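Local coordinates for protein pullulanase (PDB 2YOC) that hydrolyses alpha-1,6-glucosidic linkages in pullulan and related branched glucans, and is a substrate of a type 2 secretion system, at residues A739-Q744 against S831-Q836; S874-D878 against P903-D908. All coordinates share one frame; numbering follows the deposited sequence.

Contact 1: residues A739-Q744 against S831-Q836; sequences ALRQNQ and SYKASQ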
ATOM      1  N   ALA B 739       6.164 -26.792  10.640  1.00 79.96           N
ATOM      2  CA  ALA B 739       6.491 -25.565   9.883  1.00 77.27           C
ATOM      3  C   ALA B 739       7.613 -25.849   8.858  1.00 77.21           C
ATOM      4  O   ALA B 739       7.602 -25.293   7.758  1.00 74.67           O
ATOM      5  CB  ALA B 739       6.929 -24.468  10.833  1.00 76.88           C
ATOM      6  N   LEU B 740       8.538 -26.765   9.208  1.00 73.67           N
ATOM      7  CA  LEU B 740       9.616 -27.216   8.335  1.00 74.04           C
ATOM      8  C   LEU B 740       9.096 -27.898   7.048  1.00 78.91           C
ATOM      9  O   LEU B 740       9.828 -27.983   6.058  1.00 77.26           O
ATOM     10  CB  LEU B 740      10.573 -28.150   9.089  1.00 74.70           C
ATOM     11  CG  LEU B 740      11.467 -27.504  10.145  1.00 79.53           C
ATOM     12  CD1 LEU B 740      12.238 -28.561  10.915  1.00 81.16           C
ATOM     13  CD2 LEU B 740      12.455 -26.542   9.518  1.00 80.17           C
ATOM     14  N   ARG B 741       7.834 -28.376   7.070  1.00 77.04           N
ATOM     15  CA  ARG B 741       7.172 -29.004   5.927  1.00 77.40           C
ATOM     16  C   ARG B 741       6.156 -28.031   5.297  1.00 79.92           C
ATOM     17  O   ARG B 741       6.135 -27.872   4.080  1.00 79.13           O
ATOM     18  CB  ARG B 741       6.509 -30.312   6.362  1.00 78.89           C
ATOM     19  CG  ARG B 741       5.720 -30.997   5.270  1.00 88.74           C
ATOM     20  CD  ARG B 741       5.915 -32.490   5.341  1.00 89.87           C
ATOM     21  NE  ARG B 741       5.216 -33.187   4.262  1.00 92.53           N
ATOM     22  CZ  ARG B 741       5.680 -33.339   3.027  1.00 97.59           C
ATOM     23  NH1 ARG B 741       6.839 -32.801   2.673  1.00 78.17           N
ATOM     24  NH2 ARG B 741       4.971 -33.997   2.125  1.00 89.74           N
ATOM     25  N   GLN B 742       5.353 -27.373   6.141  1.00 76.22           N
ATOM     26  CA  GLN B 742       4.322 -26.394   5.791  1.00 76.15           C
ATOM     27  C   GLN B 742       4.821 -25.200   5.001  1.00 78.24           C
ATOM     28  O   GLN B 742       4.052 -24.654   4.208  1.00 79.34           O
ATOM     29  CB  GLN B 742       3.714 -25.814   7.070  1.00 77.49           C
ATOM     30  CG  GLN B 742       2.670 -26.654   7.753  1.00 89.70           C
ATOM     31  CD  GLN B 742       1.984 -25.753   8.731  1.00115.38           C
ATOM     32  OE1 GLN B 742       2.618 -25.131   9.607  1.00107.35           O
ATOM     33  NE2 GLN B 742       0.689 -25.587   8.537  1.00116.76           N
ATOM     34  N   ASN B 743       6.039 -24.710   5.310  1.00 71.33           N
ATOM     35  CA  ASN B 743       6.618 -23.531   4.666  1.00 69.11           C
ATOM     36  C   ASN B 743       7.467 -23.922   3.452  1.00 70.63           C
ATOM     37  O   ASN B 743       8.701 -23.878   3.505  1.00 67.77           O
ATOM     38  CB  ASN B 743       7.419 -22.692   5.673  1.00 65.67           C
ATOM     39  CG  ASN B 743       6.661 -22.310   6.917  1.00 73.95           C
ATOM     40  OD1 ASN B 743       5.496 -21.894   6.876  1.00 64.75           O
ATOM     41  ND2 ASN B 743       7.314 -22.434   8.060  1.00 65.12           N
ATOM     42  N   GLN B 744       6.784 -24.305   2.353  1.00 67.87           N
ATOM     43  CA  GLN B 744       7.418 -24.715   1.103  1.00 68.36           C
ATOM     44  C   GLN B 744       8.087 -23.521   0.415  1.00 74.14           C
ATOM     45  O   GLN B 744       7.828 -22.377   0.782  1.00 74.56           O
ATOM     46  CB  GLN B 744       6.373 -25.334   0.166  1.00 70.13           C
ATOM     47  CG  GLN B 744       5.822 -26.685   0.590  1.00 66.12           C
ATOM     48  CD  GLN B 744       4.983 -27.256  -0.521  1.00 78.48           C
ATOM     49  OE1 GLN B 744       3.825 -26.884  -0.710  1.00 72.91           O
ATOM     50  NE2 GLN B 744       5.577 -28.107  -1.340  1.00 77.14           N
ATOM     51  N   SER B 831      13.773 -32.447   1.165  1.00 75.74           N
ATOM     52  CA  SER B 831      13.253 -33.658   1.820  1.00 76.03           C
ATOM     53  C   SER B 831      12.127 -33.313   2.818  1.00 80.59           C
ATOM     54  O   SER B 831      11.078 -33.954   2.790  1.00 82.35           O
ATOM     55  CB  SER B 831      14.380 -34.438   2.485  1.00 77.92           C
ATOM     56  OG  SER B 831      15.391 -34.736   1.532  1.00 81.45           O
ATOM     57  N   TYR B 832      12.292 -32.238   3.596  1.00 76.76           N
ATOM     58  CA  TYR B 832      11.265 -31.740   4.521  1.00 76.94           C
ATOM     59  C   TYR B 832      10.050 -31.134   3.787  1.00 77.57           C
ATOM     60  O   TYR B 832       8.920 -31.258   4.261  1.00 73.79           O
ATOM     61  CB  TYR B 832      11.839 -30.593   5.371  1.00 78.34           C
ATOM     62  CG  TYR B 832      12.541 -30.940   6.664  1.00 82.39           C
ATOM     63  CD1 TYR B 832      11.975 -31.832   7.572  1.00 85.58           C
ATOM     64  CD2 TYR B 832      13.680 -30.248   7.064  1.00 82.77           C
ATOM     65  CE1 TYR B 832      12.588 -32.106   8.796  1.00 86.23           C
ATOM     66  CE2 TYR B 832      14.285 -30.493   8.294  1.00 83.84           C
ATOM     67  CZ  TYR B 832      13.735 -31.421   9.162  1.00 89.91           C
ATOM     68  OH  TYR B 832      14.352 -31.661  10.367  1.00 87.99           O
ATOM     69  N   LYS B 833      10.305 -30.402   2.672  1.00 75.53           N
ATOM     70  CA  LYS B 833       9.287 -29.610   1.962  1.00 75.58           C
ATOM     71  C   LYS B 833       8.581 -30.170   0.696  1.00 80.06           C
ATOM     72  O   LYS B 833       7.492 -29.685   0.362  1.00 78.10           O
ATOM     73  CB  LYS B 833       9.802 -28.178   1.720  1.00 75.51           C
ATOM     74  CG  LYS B 833       9.881 -27.318   2.965  1.00 77.82           C
ATOM     75  CD  LYS B 833      10.910 -26.196   2.830  1.00 82.39           C
ATOM     76  CE  LYS B 833      11.575 -25.859   4.143  1.00 85.72           C
ATOM     77  NZ  LYS B 833      10.673 -25.146   5.094  1.00 97.86           N
ATOM     78  N   ALA B 834       9.199 -31.136  -0.017  1.00 78.13           N
ATOM     79  CA  ALA B 834       8.639 -31.693  -1.255  1.00 80.04           C
ATOM     80  C   ALA B 834       7.416 -32.578  -1.045  1.00 88.10           C
ATOM     81  O   ALA B 834       7.339 -33.295  -0.040  1.00 88.36           O
ATOM     82  CB  ALA B 834       9.707 -32.450  -2.032  1.00 80.80           C
ATOM     83  N   SER B 835       6.463 -32.533  -2.004  1.00 86.98           N
ATOM     84  CA  SER B 835       5.241 -33.351  -1.967  1.00 88.33           C
ATOM     85  C   SER B 835       5.617 -34.818  -2.104  1.00 91.45           C
ATOM     86  O   SER B 835       6.597 -35.132  -2.785  1.00 89.99           O
ATOM     87  CB  SER B 835       4.277 -32.952  -3.086  1.00 91.61           C
ATOM     88  OG  SER B 835       3.091 -33.732  -3.080  1.00 96.12           O
ATOM     89  N   GLN B 836       4.833 -35.709  -1.455  1.00 89.18           N
ATOM     90  CA  GLN B 836       5.017 -37.165  -1.495  1.00 90.75           C
ATOM     91  C   GLN B 836       5.140 -37.647  -2.954  1.00 96.09           C
ATOM     92  O   GLN B 836       5.828 -38.634  -3.226  1.00 95.23           O
ATOM     93  CB  GLN B 836       3.848 -37.878  -0.769  1.00 93.32           C
ATOM     94  CG  GLN B 836       4.146 -39.331  -0.357  1.00112.62           C
ATOM     95  CD  GLN B 836       3.192 -39.880   0.675  1.00141.75           C
ATOM     96  OE1 GLN B 836       2.432 -40.808   0.396  1.00140.57           O
ATOM     97  NE2 GLN B 836       3.269 -39.394   1.915  1.00136.96           N
TER
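Arg741 and Lys833 reach past each other, each binding backbone carbonyls of the other's segment. The guanidinium of Arg741 has two acceptors near its plane. Arg741 NH1 gives nearly straight bonds to Ala834 O at 2.8 Å and to Tyr832 O at 3.0 Å. With CG anti to the backbone N (chi1 176°) and a bend at chi2, the chain of Arg741 runs along Tyr832 O before its tip turns to Ala834. In return, Lys833 NZ bonds Asn743 O at 2.8 Å and Leu740 O at 3.1 Å. All four bonds reach the carbonyl oxygens from above the carbonyl planes. Gln744 NE2 adds a weak bond to Lys833 O. On the apolar side, Leu740 CD1 sits over one face of the Tyr832 ring, 4.1 Å from its centroid, in a CH-pi contact.

In the second shell, Glu756 forms a salt bridge with Arg741 NE, which probably helps fix the guanidinium's rotation. Asn755 ND2 joins the segments by bonding both Arg741 O and Lys833 O. Helix 912-919 packs against Tyr832 and Arg741. Carbonyls at and just beyond the C-terminal ends of helices 739-742 and 826-833 thus accept bonds from Lys833 and Arg741 of the facing segment, on the periphery of the (beta/alpha)8 barrel.

Contact 2: residues S874-D878 against P903-D908; sequences SFTRD and PRISDD
This is a mostly buried loop-to-helix contact at the (beta/alpha)8 barrel. Loop 874-878 follows barrel strand 860-864, and the segment 903-908 carries the short helix 905-908. Two aspartates make its polar part and a proline its packing part.

The polar part centres on two neighbouring aspartates. Asp908 OD2 accepts the backbone N-H of Arg877 at 2.9 Å, with an N-H...O angle of 152°. The N-H meets the syn side of the carboxylate, 17° out of its plane. Asp907 OD2 receives a weak bond from the backbone N of Asp878 at 3.4 Å. Asp907 OD2 also lies over one face of the Arg877 guanidinium, 3.7 Å from Arg877 NE. No N-H of the guanidinium points at Asp907 OD2, so this long salt bridge is one of charge only. In Arg877, CG lies on the far side of the CA-CB bond from the backbone N (chi1 173°), and a bend at chi3 then brings the guanidinium over Asp907.

Pro903 makes the packing part. Pro903 CB meets Thr876 OG1 at 3.4 Å, and the two side chains pass alongside, running opposite ways. That hydroxyl is hydrogen-bonded to Lys873 O. Pro903 CD lies 3.4 Å from Ser874 O, while Pro903 CG touches Phe875 CB. Ile915 of helix 912-919 packs on both Pro903 and Phe875.

Arg904, at the N-cap position, has its carbonyl bonded by the backbone N of both Asp907 and Asp908. The whole is a loop after the eighth strand of a (beta/alpha)8 barrel, held by carboxylate-to-backbone bonds to a short helix.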
ATOM      1  N   SER B 874      21.564 -35.565   7.271  1.00 74.92           N
ATOM      2  CA  SER B 874      20.472 -36.360   7.824  1.00 77.35           C
ATOM      3  C   SER B 874      19.638 -35.575   8.849  1.00 81.56           C
ATOM      4  O   SER B 874      19.377 -36.001   9.981  1.00 80.54           O
ATOM      5  CB  SER B 874      20.865 -37.804   8.178  1.00 84.50           C
ATOM      6  OG  SER B 874      21.338 -38.027   9.496  1.00 97.56           O
ATOM      7  N   PHE B 875      19.270 -34.357   8.385  1.00 78.14           N
ATOM      8  CA  PHE B 875      18.438 -33.338   9.025  1.00 77.51           C
ATOM      9  C   PHE B 875      19.111 -32.521  10.140  1.00 80.55           C
ATOM     10  O   PHE B 875      18.420 -31.785  10.864  1.00 80.15           O
ATOM     11  CB  PHE B 875      17.038 -33.886   9.389  1.00 80.24           C
ATOM     12  CG  PHE B 875      16.291 -34.489   8.213  1.00 82.52           C
ATOM     13  CD1 PHE B 875      15.598 -33.679   7.316  1.00 85.70           C
ATOM     14  CD2 PHE B 875      16.299 -35.863   7.991  1.00 85.59           C
ATOM     15  CE1 PHE B 875      14.921 -34.230   6.227  1.00 86.94           C
ATOM     16  CE2 PHE B 875      15.614 -36.416   6.905  1.00 89.24           C
ATOM     17  CZ  PHE B 875      14.920 -35.597   6.039  1.00 87.20           C
ATOM     18  N   THR B 876      20.461 -32.605  10.250  1.00 75.23           N
ATOM     19  CA  THR B 876      21.171 -31.837  11.269  1.00 74.53           C
ATOM     20  C   THR B 876      21.063 -30.361  10.928  1.00 81.04           C
ATOM     21  O   THR B 876      21.332 -29.977   9.787  1.00 80.77           O
ATOM     22  CB  THR B 876      22.620 -32.301  11.422  1.00 75.42           C
ATOM     23  OG1 THR B 876      22.627 -33.711  11.573  1.00 76.16           O
ATOM     24  CG2 THR B 876      23.300 -31.695  12.635  1.00 72.47           C
ATOM     25  N   ARG B 877      20.622 -29.548  11.893  1.00 78.78           N
ATOM     26  CA  ARG B 877      20.480 -28.115  11.701  1.00 78.06           C
ATOM     27  C   ARG B 877      21.818 -27.403  11.965  1.00 85.36           C
ATOM     28  O   ARG B 877      22.352 -26.744  11.057  1.00 86.29           O
ATOM     29  CB  ARG B 877      19.321 -27.578  12.550  1.00 77.00           C
ATOM     30  CG  ARG B 877      19.177 -26.063  12.562  1.00 93.55           C
ATOM     31  CD  ARG B 877      17.851 -25.618  13.156  1.00111.11           C
ATOM     32  NE  ARG B 877      17.757 -25.782  14.613  1.00121.65           N
ATOM     33  CZ  ARG B 877      18.061 -24.833  15.495  1.00136.64           C
ATOM     34  NH1 ARG B 877      18.560 -23.671  15.089  1.00112.47           N
ATOM     35  NH2 ARG B 877      17.914 -25.055  16.793  1.00134.63           N
ATOM     36  N   ASP B 878      22.384 -27.566  13.180  1.00 82.97           N
ATOM     37  CA  ASP B 878      23.643 -26.904  13.562  1.00 82.41           C
ATOM     38  C   ASP B 878      24.827 -27.859  13.683  1.00 82.68           C
ATOM     39  O   ASP B 878      25.339 -28.070  14.784  1.00 83.97           O
ATOM     40  CB  ASP B 878      23.450 -26.068  14.842  1.00 84.45           C
ATOM     41  CG  ASP B 878      24.340 -24.851  14.896  1.00 96.27           C
ATOM     42  OD1 ASP B 878      24.631 -24.263  13.802  1.00 96.74           O
ATOM     43  OD2 ASP B 878      24.697 -24.438  16.016  1.00 99.97           O
ATOM     44  N   PRO B 903      19.351 -36.795  13.892  1.00 94.35           N
ATOM     45  CA  PRO B 903      20.304 -35.721  14.252  1.00 93.83           C
ATOM     46  C   PRO B 903      20.301 -35.382  15.753  1.00100.44           C
ATOM     47  O   PRO B 903      19.499 -35.958  16.499  1.00101.32           O
ATOM     48  CB  PRO B 903      19.844 -34.554  13.387  1.00 94.23           C
ATOM     49  CG  PRO B 903      18.400 -34.781  13.166  1.00 99.08           C
ATOM     50  CD  PRO B 903      18.194 -36.265  13.139  1.00 96.08           C
ATOM     51  N   ARG B 904      21.192 -34.461  16.205  1.00 96.72           N
ATOM     52  CA  ARG B 904      21.293 -34.088  17.623  1.00 96.33           C
ATOM     53  C   ARG B 904      19.981 -33.681  18.325  1.00 97.09           C
ATOM     54  O   ARG B 904      19.372 -32.672  17.959  1.00 95.73           O
ATOM     55  CB  ARG B 904      22.405 -33.047  17.855  1.00 96.81           C
ATOM     56  CG  ARG B 904      23.753 -33.606  18.196  1.00109.79           C
ATOM     57  CD  ARG B 904      24.144 -33.148  19.590  1.00120.37           C
ATOM     58  NE  ARG B 904      25.585 -33.174  19.829  1.00130.74           N
ATOM     59  CZ  ARG B 904      26.174 -32.653  20.901  1.00144.45           C
ATOM     60  NH1 ARG B 904      25.446 -32.071  21.851  1.00128.43           N
ATOM     61  NH2 ARG B 904      27.490 -32.734  21.049  1.00132.50           N
ATOM     62  N   ILE B 905      19.559 -34.496  19.328  1.00 93.01           N
ATOM     63  CA  ILE B 905      18.359 -34.333  20.181  1.00 92.91           C
ATOM     64  C   ILE B 905      18.220 -32.942  20.739  1.00 96.89           C
ATOM     65  O   ILE B 905      17.114 -32.399  20.781  1.00 96.50           O
ATOM     66  CB  ILE B 905      18.283 -35.311  21.384  1.00 96.96           C
ATOM     67  CG1 ILE B 905      19.651 -35.929  21.818  1.00 98.59           C
ATOM     68  CG2 ILE B 905      17.198 -36.345  21.183  1.00 97.77           C
ATOM     69  CD1 ILE B 905      21.001 -34.949  22.076  1.00107.95           C
ATOM     70  N   SER B 906      19.338 -32.392  21.225  1.00 93.32           N
ATOM     71  CA  SER B 906      19.412 -31.082  21.838  1.00 93.06           C
ATOM     72  C   SER B 906      18.843 -30.001  20.941  1.00 97.79           C
ATOM     73  O   SER B 906      18.057 -29.165  21.414  1.00 97.75           O
ATOM     74  CB  SER B 906      20.850 -30.759  22.227  1.00 96.99           C
ATOM     75  OG  SER B 906      21.778 -31.422  21.389  1.00108.40           O
ATOM     76  N   ASP B 907      19.177 -30.057  19.637  1.00 93.83           N
ATOM     77  CA  ASP B 907      18.753 -29.017  18.716  1.00 93.16           C
ATOM     78  C   ASP B 907      17.744 -29.391  17.621  1.00 97.76           C
ATOM     79  O   ASP B 907      17.084 -28.502  17.063  1.00 97.48           O
ATOM     80  CB  ASP B 907      19.951 -28.156  18.272  1.00 94.67           C
ATOM     81  CG  ASP B 907      20.726 -28.489  17.016  1.00112.18           C
ATOM     82  OD1 ASP B 907      21.628 -29.372  17.089  1.00120.53           O
ATOM     83  OD2 ASP B 907      20.535 -27.776  15.991  1.00112.75           O
ATOM     84  N   ASP B 908      17.558 -30.703  17.385  1.00 94.72           N
ATOM     85  CA  ASP B 908      16.636 -31.233  16.373  1.00 94.47           C
ATOM     86  C   ASP B 908      15.562 -32.235  16.895  1.00 97.90           C
ATOM     87  O   ASP B 908      14.747 -32.716  16.100  1.00 97.53           O
ATOM     88  CB  ASP B 908      17.420 -31.819  15.185  1.00 95.91           C
ATOM     89  CG  ASP B 908      17.878 -30.792  14.174  1.00 99.17           C
ATOM     90  OD1 ASP B 908      17.034 -30.326  13.385  1.00 98.97           O
ATOM     91  OD2 ASP B 908      19.095 -30.524  14.115  1.00101.48           O
TER

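In the fold
Both segments of contact 1 precede those of contact 2 in the chain. The centres of the two contacts lie about 17 Å apart. They touch directly: Tyr832 CZ is 3.5 Å from Phe875 CD1, and the two rings meet with planes at about 50°. Ser831 also packs on Phe875. Helix 912-919 is shared, with Ile915 and Val918 touching both Tyr832 and Phe875. Asp828, on the helix that ends in contact 1, binds the backbone N of Phe875. Segments after barrel strands 718-720, 814-816 and 860-864 are thereby joined to the chain that leads from the barrel toward the C-terminal sheet.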